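PDB 6CDX: cystine knot (fluoropropylated) from Momordica cochinchinensis, which binds an integrin as a fluoropropylated cystine-knot imaging tracer, built on the scaffold of a squash-family trypsin inhibitor. Local coordinates for residues Thr13-Cys24 with Ile29-Gly37. Sequence-based numbering, arbitrary orientation.
Sequences TLLFRCRRDSDC and ICRGNGYCG
The ring of Tyr35 is sandwiched between Leu14 and Arg17: methyl CD2 of Leu14 sits over the centre of one face, 3.7 Å from the ring centroid, and CD of Arg17 covers the opposite face. Arg17 bends at chi2 (78°), which lays its CD over the ring while the guanidinium turns to Gly34, whose O lies at the edge of that group, 3.0 Å from Arg17 NH1. Two donors grip this Gly34 O, because Cys18 N also reaches it (2.9 Å), from above the carbonyl plane. Together with the bond from Cys36 N to Phe16 O (2.9 Å), this Cys18 bond makes the single beta bridge between Arg17 and Tyr35. At the start of 13-24, Thr13 OG1 donates to Cys36 O at 2.6 Å. Asp21 OD1 takes the N-H of Cys30 on its anti side at 2.8 Å, tilted out of the carboxylate plane, and a water links the same oxygen to Cys30 O. Disulfides Cys18–Cys30 and Cys24–Cys36 join the two segments; as in other squash inhibitors, Cys24–Cys36 threads the ring closed by Cys3–Cys28 and Cys18–Cys30. No regular helix or strand flanks the contact; beyond the short 3-10 turn 21-23, Leu5 and Pro25 from neighbouring loops pack on Phe16 and Cys36.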
ATOM      1  N   THR A  13      -4.704  -0.088   3.829  1.00  5.76           N
ATOM      2  CA  THR A  13      -3.274  -0.259   3.718  1.00  5.65           C
ATOM      3  C   THR A  13      -2.752  -1.509   4.436  1.00  5.46           C
ATOM      4  O   THR A  13      -1.816  -2.152   3.939  1.00  5.66           O
ATOM      5  CB  THR A  13      -2.575   0.972   4.202  1.00  6.16           C
ATOM      6  OG1 THR A  13      -1.152   0.761   4.344  1.00 11.33           O
ATOM      7  CG2 THR A  13      -2.939   1.307   5.552  1.00  5.71           C
ATOM      8  N   LEU A  14      -3.322  -1.832   5.549  1.00  5.51           N
ATOM      9  CA  LEU A  14      -2.895  -2.964   6.352  1.00  5.59           C
ATOM     10  C   LEU A  14      -3.255  -4.315   5.744  1.00  5.75           C
ATOM     11  O   LEU A  14      -2.794  -5.359   6.229  1.00  6.93           O
ATOM     12  CB  LEU A  14      -3.380  -2.875   7.792  1.00  7.21           C
ATOM     13  CG  LEU A  14      -2.903  -1.693   8.554  1.00  9.28           C
ATOM     14  CD1 LEU A  14      -3.316  -1.762  10.017  1.00 10.98           C
ATOM     15  CD2 LEU A  14      -1.474  -1.547   8.488  1.00 10.13           C
ATOM     16  N   LEU A  15      -4.051  -4.353   4.674  1.00  6.07           N
ATOM     17  CA  LEU A  15      -4.270  -5.565   3.929  1.00  6.78           C
ATOM     18  C   LEU A  15      -3.099  -5.863   2.972  1.00  6.69           C
ATOM     19  O   LEU A  15      -3.041  -6.992   2.429  1.00  8.70           O
ATOM     20  CB  LEU A  15      -5.530  -5.458   3.072  1.00  7.08           C
ATOM     21  CG  LEU A  15      -6.833  -5.319   3.815  1.00  8.61           C
ATOM     22  CD1 LEU A  15      -7.956  -4.903   2.870  1.00 11.25           C
ATOM     23  CD2 LEU A  15      -7.096  -6.578   4.679  1.00 10.14           C
ATOM     24  N   PHE A  16      -2.166  -4.882   2.766  1.00  5.42           N
ATOM     25  CA  PHE A  16      -1.132  -5.008   1.776  1.00  5.16           C
ATOM     26  C   PHE A  16       0.231  -4.863   2.379  1.00  4.79           C
ATOM     27  O   PHE A  16       0.875  -3.831   2.357  1.00  5.11           O
ATOM     28  CB  PHE A  16      -1.378  -4.003   0.661  1.00  5.25           C
ATOM     29  CG  PHE A  16      -2.607  -4.297  -0.115  1.00  5.64           C
ATOM     30  CD1 PHE A  16      -2.600  -5.224  -1.114  1.00  6.07           C
ATOM     31  CD2 PHE A  16      -3.780  -3.611   0.135  1.00  6.39           C
ATOM     32  CE1 PHE A  16      -3.763  -5.447  -1.828  1.00  7.67           C
ATOM     33  CE2 PHE A  16      -4.925  -3.895  -0.607  1.00  7.07           C
ATOM     34  CZ  PHE A  16      -4.907  -4.822  -1.554  1.00  7.87           C
ATOM     35  N   ARG A  17       0.667  -5.947   2.999  1.00  5.17           N
ATOM     36  CA  ARG A  17       2.040  -6.014   3.549  1.00  5.92           C
ATOM     37  C   ARG A  17       3.029  -5.991   2.417  1.00  5.34           C
ATOM     38  O   ARG A  17       2.832  -6.653   1.384  1.00  5.95           O
ATOM     39  CB  ARG A  17       2.175  -7.301   4.323  1.00  6.38           C
ATOM     40  CG  ARG A  17       3.553  -7.528   4.998  1.00  6.63           C
ATOM     41  CD  ARG A  17       3.732  -6.743   6.242  1.00  6.53           C
ATOM     42  NE  ARG A  17       4.996  -7.043   6.915  1.00  7.08           N
ATOM     43  CZ  ARG A  17       6.199  -6.643   6.465  1.00  5.89           C
ATOM     44  NH1 ARG A  17       6.334  -5.713   5.541  1.00  5.67           N
ATOM     45  NH2 ARG A  17       7.304  -7.180   6.985  1.00  6.85           N
ATOM     46  N   CYS A  18       4.107  -5.261   2.564  1.00  4.82           N
ATOM     47  CA  CYS A  18       5.086  -5.165   1.503  1.00  4.61           C
ATOM     48  C   CYS A  18       6.484  -5.055   2.099  1.00  4.29           C
ATOM     49  O   CYS A  18       6.756  -4.385   3.087  1.00  4.65           O
ATOM     50  CB  CYS A  18       4.802  -3.971   0.587  1.00  5.12           C
ATOM     51  SG  CYS A  18       4.767  -2.376   1.443  1.00  4.93           S
ATOM     52  N   ARG A  19       7.375  -5.697   1.325  1.00  4.88           N
ATOM     53  CA  ARG A  19       8.805  -5.606   1.618  1.00  5.56           C
ATOM     54  C   ARG A  19       9.524  -4.812   0.517  1.00  5.43           C
ATOM     55  O   ARG A  19      10.711  -4.489   0.631  1.00  5.73           O
ATOM     56  CB  ARG A  19       9.461  -6.974   1.750  1.00  6.26           C
ATOM     57  CG  ARG A  19       8.974  -7.652   3.010  1.00  7.75           C
ATOM     58  CD  ARG A  19       9.292  -9.106   3.070  1.00 11.75           C
ATOM     59  NE  ARG A  19       9.086  -9.629   4.424  1.00 20.84           N
ATOM     60  CZ  ARG A  19       7.978  -9.968   4.896  1.00 24.98           C
ATOM     61  NH1 ARG A  19       7.845 -10.434   6.129  1.00 15.99           N
ATOM     62  NH2 ARG A  19       6.923  -9.916   4.212  1.00 29.75           N
ATOM     63  N   ARG A  20       8.756  -4.455  -0.533  1.00  5.25           N
ATOM     64  CA  ARG A  20       9.306  -3.800  -1.732  1.00  5.50           C
ATOM     65  C   ARG A  20       8.083  -3.317  -2.496  1.00  6.08           C
ATOM     66  O   ARG A  20       6.988  -3.822  -2.293  1.00  5.62           O
ATOM     67  CB  ARG A  20      10.163  -4.817  -2.533  1.00  6.20           C
ATOM     68  CG  ARG A  20       9.395  -6.037  -2.990  1.00  7.43           C
ATOM     69  CD  ARG A  20      10.331  -7.185  -3.334  1.00  9.04           C
ATOM     70  NE  ARG A  20      11.101  -7.677  -2.179  1.00 17.60           N
ATOM     71  CZ  ARG A  20      10.696  -8.691  -1.416  1.00 12.19           C
ATOM     72  NH1 ARG A  20      11.404  -9.049  -0.365  1.00 11.43           N
ATOM     73  NH2 ARG A  20       9.533  -9.342  -1.741  1.00 25.60           N
ATOM     74  N   ASP A  21       8.273  -2.376  -3.416  1.00  6.36           N
ATOM     75  CA  ASP A  21       7.171  -1.757  -4.110  1.00  7.04           C
ATOM     76  C   ASP A  21       6.449  -2.718  -4.892  1.00  8.06           C
ATOM     77  O   ASP A  21       5.189  -2.627  -5.053  1.00  7.72           O
ATOM     78  CB  ASP A  21       7.665  -0.581  -5.007  1.00  7.11           C
ATOM     79  CG  ASP A  21       8.104   0.621  -4.314  1.00  8.43           C
ATOM     80  OD1 ASP A  21       7.786   0.803  -3.137  1.00  8.20           O
ATOM     81  OD2 ASP A  21       8.784   1.450  -4.978  1.00 11.07           O
ATOM     82  N   SER A  22       7.102  -3.729  -5.459  1.00  8.87           N
ATOM     83  CA  SER A  22       6.463  -4.683  -6.339  1.00 10.37           C
ATOM     84  C   SER A  22       5.485  -5.654  -5.597  1.00  9.42           C
ATOM     85  O   SER A  22       4.653  -6.255  -6.254  1.00 10.77           O
ATOM     86  CB  SER A  22       7.540  -5.401  -7.145  1.00 12.22           C
ATOM     87  OG  SER A  22       8.319  -6.294  -6.282  1.00 13.58           O
ATOM     88  N   ASP A  23       5.504  -5.673  -4.255  1.00  7.93           N
ATOM     89  CA  ASP A  23       4.466  -6.338  -3.468  1.00  7.38           C
ATOM     90  C   ASP A  23       3.091  -5.616  -3.479  1.00  7.02           C
ATOM     91  O   ASP A  23       2.147  -6.163  -2.970  1.00  8.14           O
ATOM     92  CB  ASP A  23       4.914  -6.440  -2.023  1.00  7.88           C
ATOM     93  CG  ASP A  23       6.103  -7.413  -1.836  1.00  9.15           C
ATOM     94  OD1 ASP A  23       6.668  -8.050  -2.788  1.00 14.52           O
ATOM     95  OD2 ASP A  23       6.641  -7.410  -0.716  1.00  8.17           O
ATOM     96  N   CYS A  24       3.060  -4.385  -3.963  1.00  6.00           N
ATOM     97  CA  CYS A  24       1.879  -3.551  -3.825  1.00  5.52           C
ATOM     98  C   CYS A  24       0.918  -3.617  -5.028  1.00  6.15           C
ATOM     99  O   CYS A  24       1.330  -3.993  -6.110  1.00  6.93           O
ATOM    100  CB  CYS A  24       2.347  -2.100  -3.569  1.00  5.40           C
ATOM    101  SG  CYS A  24       3.216  -1.934  -2.001  1.00  5.16           S
ATOM    102  N   ILE A  29       2.893   2.096  -3.695  1.00  4.50           N
ATOM    103  CA  ILE A  29       4.306   1.904  -3.324  1.00  4.70           C
ATOM    104  C   ILE A  29       4.376   1.459  -1.852  1.00  4.41           C
ATOM    105  O   ILE A  29       3.448   1.636  -1.072  1.00  5.07           O
ATOM    106  CB  ILE A  29       5.128   3.133  -3.636  1.00  6.54           C
ATOM    107  CG1 ILE A  29       4.668   4.343  -2.871  1.00  7.65           C
ATOM    108  CG2 ILE A  29       5.146   3.358  -5.104  1.00  8.00           C
ATOM    109  CD1 ILE A  29       5.631   5.494  -3.087  1.00  9.23           C
ATOM    110  N   CYS A  30       5.512   0.896  -1.500  1.00  4.41           N
ATOM    111  CA  CYS A  30       5.698   0.356  -0.167  1.00  5.18           C
ATOM    112  C   CYS A  30       6.073   1.526   0.733  1.00  6.66           C
ATOM    113  O   CYS A  30       6.838   2.469   0.331  1.00 10.88           O
ATOM    114  CB  CYS A  30       6.643  -0.830  -0.205  1.00  5.50           C
ATOM    115  SG  CYS A  30       6.694  -1.750   1.330  1.00  5.76           S
ATOM    116  N   ARG A  31       5.414   1.669   1.894  1.00  6.29           N
ATOM    117  CA  ARG A  31       5.712   2.805   2.754  1.00  8.23           C
ATOM    118  C   ARG A  31       6.554   2.304   3.926  1.00  9.40           C
ATOM    119  O   ARG A  31       6.794   1.140   4.155  1.00  8.92           O
ATOM    120  CB  ARG A  31       4.412   3.498   3.170  1.00 10.29           C
ATOM    121  CG  ARG A  31       3.502   3.853   1.983  1.00 19.23           C
ATOM    122  CD  ARG A  31       4.145   4.528   0.824  1.00 25.51           C
ATOM    123  NE  ARG A  31       4.484   5.912   0.988  1.00 26.61           N
ATOM    124  CZ  ARG A  31       5.662   6.429   0.578  1.00 26.55           C
ATOM    125  NH1 ARG A  31       5.859   7.743   0.679  1.00 30.06           N
ATOM    126  NH2 ARG A  31       6.668   5.704   0.172  1.00 13.46           N
ATOM    127  N   GLY A  32       6.947   3.323   4.734  1.00 11.95           N
ATOM    128  CA  GLY A  32       7.840   3.196   5.823  1.00 13.06           C
ATOM    129  C   GLY A  32       7.415   2.227   6.913  1.00 11.01           C
ATOM    130  O   GLY A  32       8.174   1.757   7.649  1.00 14.97           O
ATOM    131  N   ASN A  33       6.144   1.941   7.028  1.00  9.73           N
ATOM    132  CA  ASN A  33       5.644   0.990   7.987  1.00  8.99           C
ATOM    133  C   ASN A  33       5.580  -0.519   7.476  1.00  8.84           C
ATOM    134  O   ASN A  33       5.116  -1.390   8.172  1.00  9.19           O
ATOM    135  CB  ASN A  33       4.272   1.405   8.523  1.00  9.66           C
ATOM    136  CG  ASN A  33       3.262   1.563   7.453  1.00  9.49           C
ATOM    137  OD1 ASN A  33       3.469   1.312   6.224  1.00  8.90           O
ATOM    138  ND2 ASN A  33       2.067   1.865   7.907  1.00  9.81           N
ATOM    139  N   GLY A  34       6.047  -0.800   6.261  1.00  6.84           N
ATOM    140  CA  GLY A  34       5.942  -2.144   5.665  1.00  6.63           C
ATOM    141  C   GLY A  34       4.588  -2.486   5.136  1.00  4.70           C
ATOM    142  O   GLY A  34       4.318  -3.631   4.938  1.00  5.21           O
ATOM    143  N   TYR A  35       3.777  -1.450   4.875  1.00  4.79           N
ATOM    144  CA  TYR A  35       2.507  -1.637   4.204  1.00  4.38           C
ATOM    145  C   TYR A  35       2.434  -0.684   3.017  1.00  4.61           C
ATOM    146  O   TYR A  35       3.096   0.373   2.987  1.00  5.36           O
ATOM    147  CB  TYR A  35       1.366  -1.412   5.170  1.00  5.25           C
ATOM    148  CG  TYR A  35       1.293  -2.530   6.211  1.00  5.16           C
ATOM    149  CD1 TYR A  35       0.612  -3.686   5.938  1.00  5.29           C
ATOM    150  CD2 TYR A  35       2.022  -2.464   7.394  1.00  6.57           C
ATOM    151  CE1 TYR A  35       0.561  -4.708   6.858  1.00  6.31           C
ATOM    152  CE2 TYR A  35       2.032  -3.591   8.317  1.00  8.09           C
ATOM    153  CZ  TYR A  35       1.272  -4.657   7.990  1.00  7.25           C
ATOM    154  OH  TYR A  35       1.231  -5.750   8.893  1.00 10.09           O
ATOM    155  N   CYS A  36       1.653  -1.086   2.029  1.00  3.99           N
ATOM    156  CA  CYS A  36       1.545  -0.269   0.813  1.00  4.24           C
ATOM    157  C   CYS A  36       0.772   1.010   1.038  1.00  4.29           C
ATOM    158  O   CYS A  36      -0.050   1.094   1.974  1.00  6.58           O
ATOM    159  CB  CYS A  36       0.892  -1.086  -0.251  1.00  4.62           C
ATOM    160  SG  CYS A  36       1.789  -2.600  -0.693  1.00  4.71           S
ATOM    161  N   GLY A  37       0.966   1.987   0.218  0.50  4.65           N
ATOM    162  CA  GLY A  37       0.255   3.222   0.278  0.50  4.53           C
ATOM    163  C   GLY A  37       0.121   3.865  -1.050  0.50  4.87           C
ATOM    164  O   GLY A  37       0.731   3.503  -2.015  0.50  5.41           O
TER
HETATM  165  O   HOH W   1       8.816   3.001  -1.667  1.00 22.99           O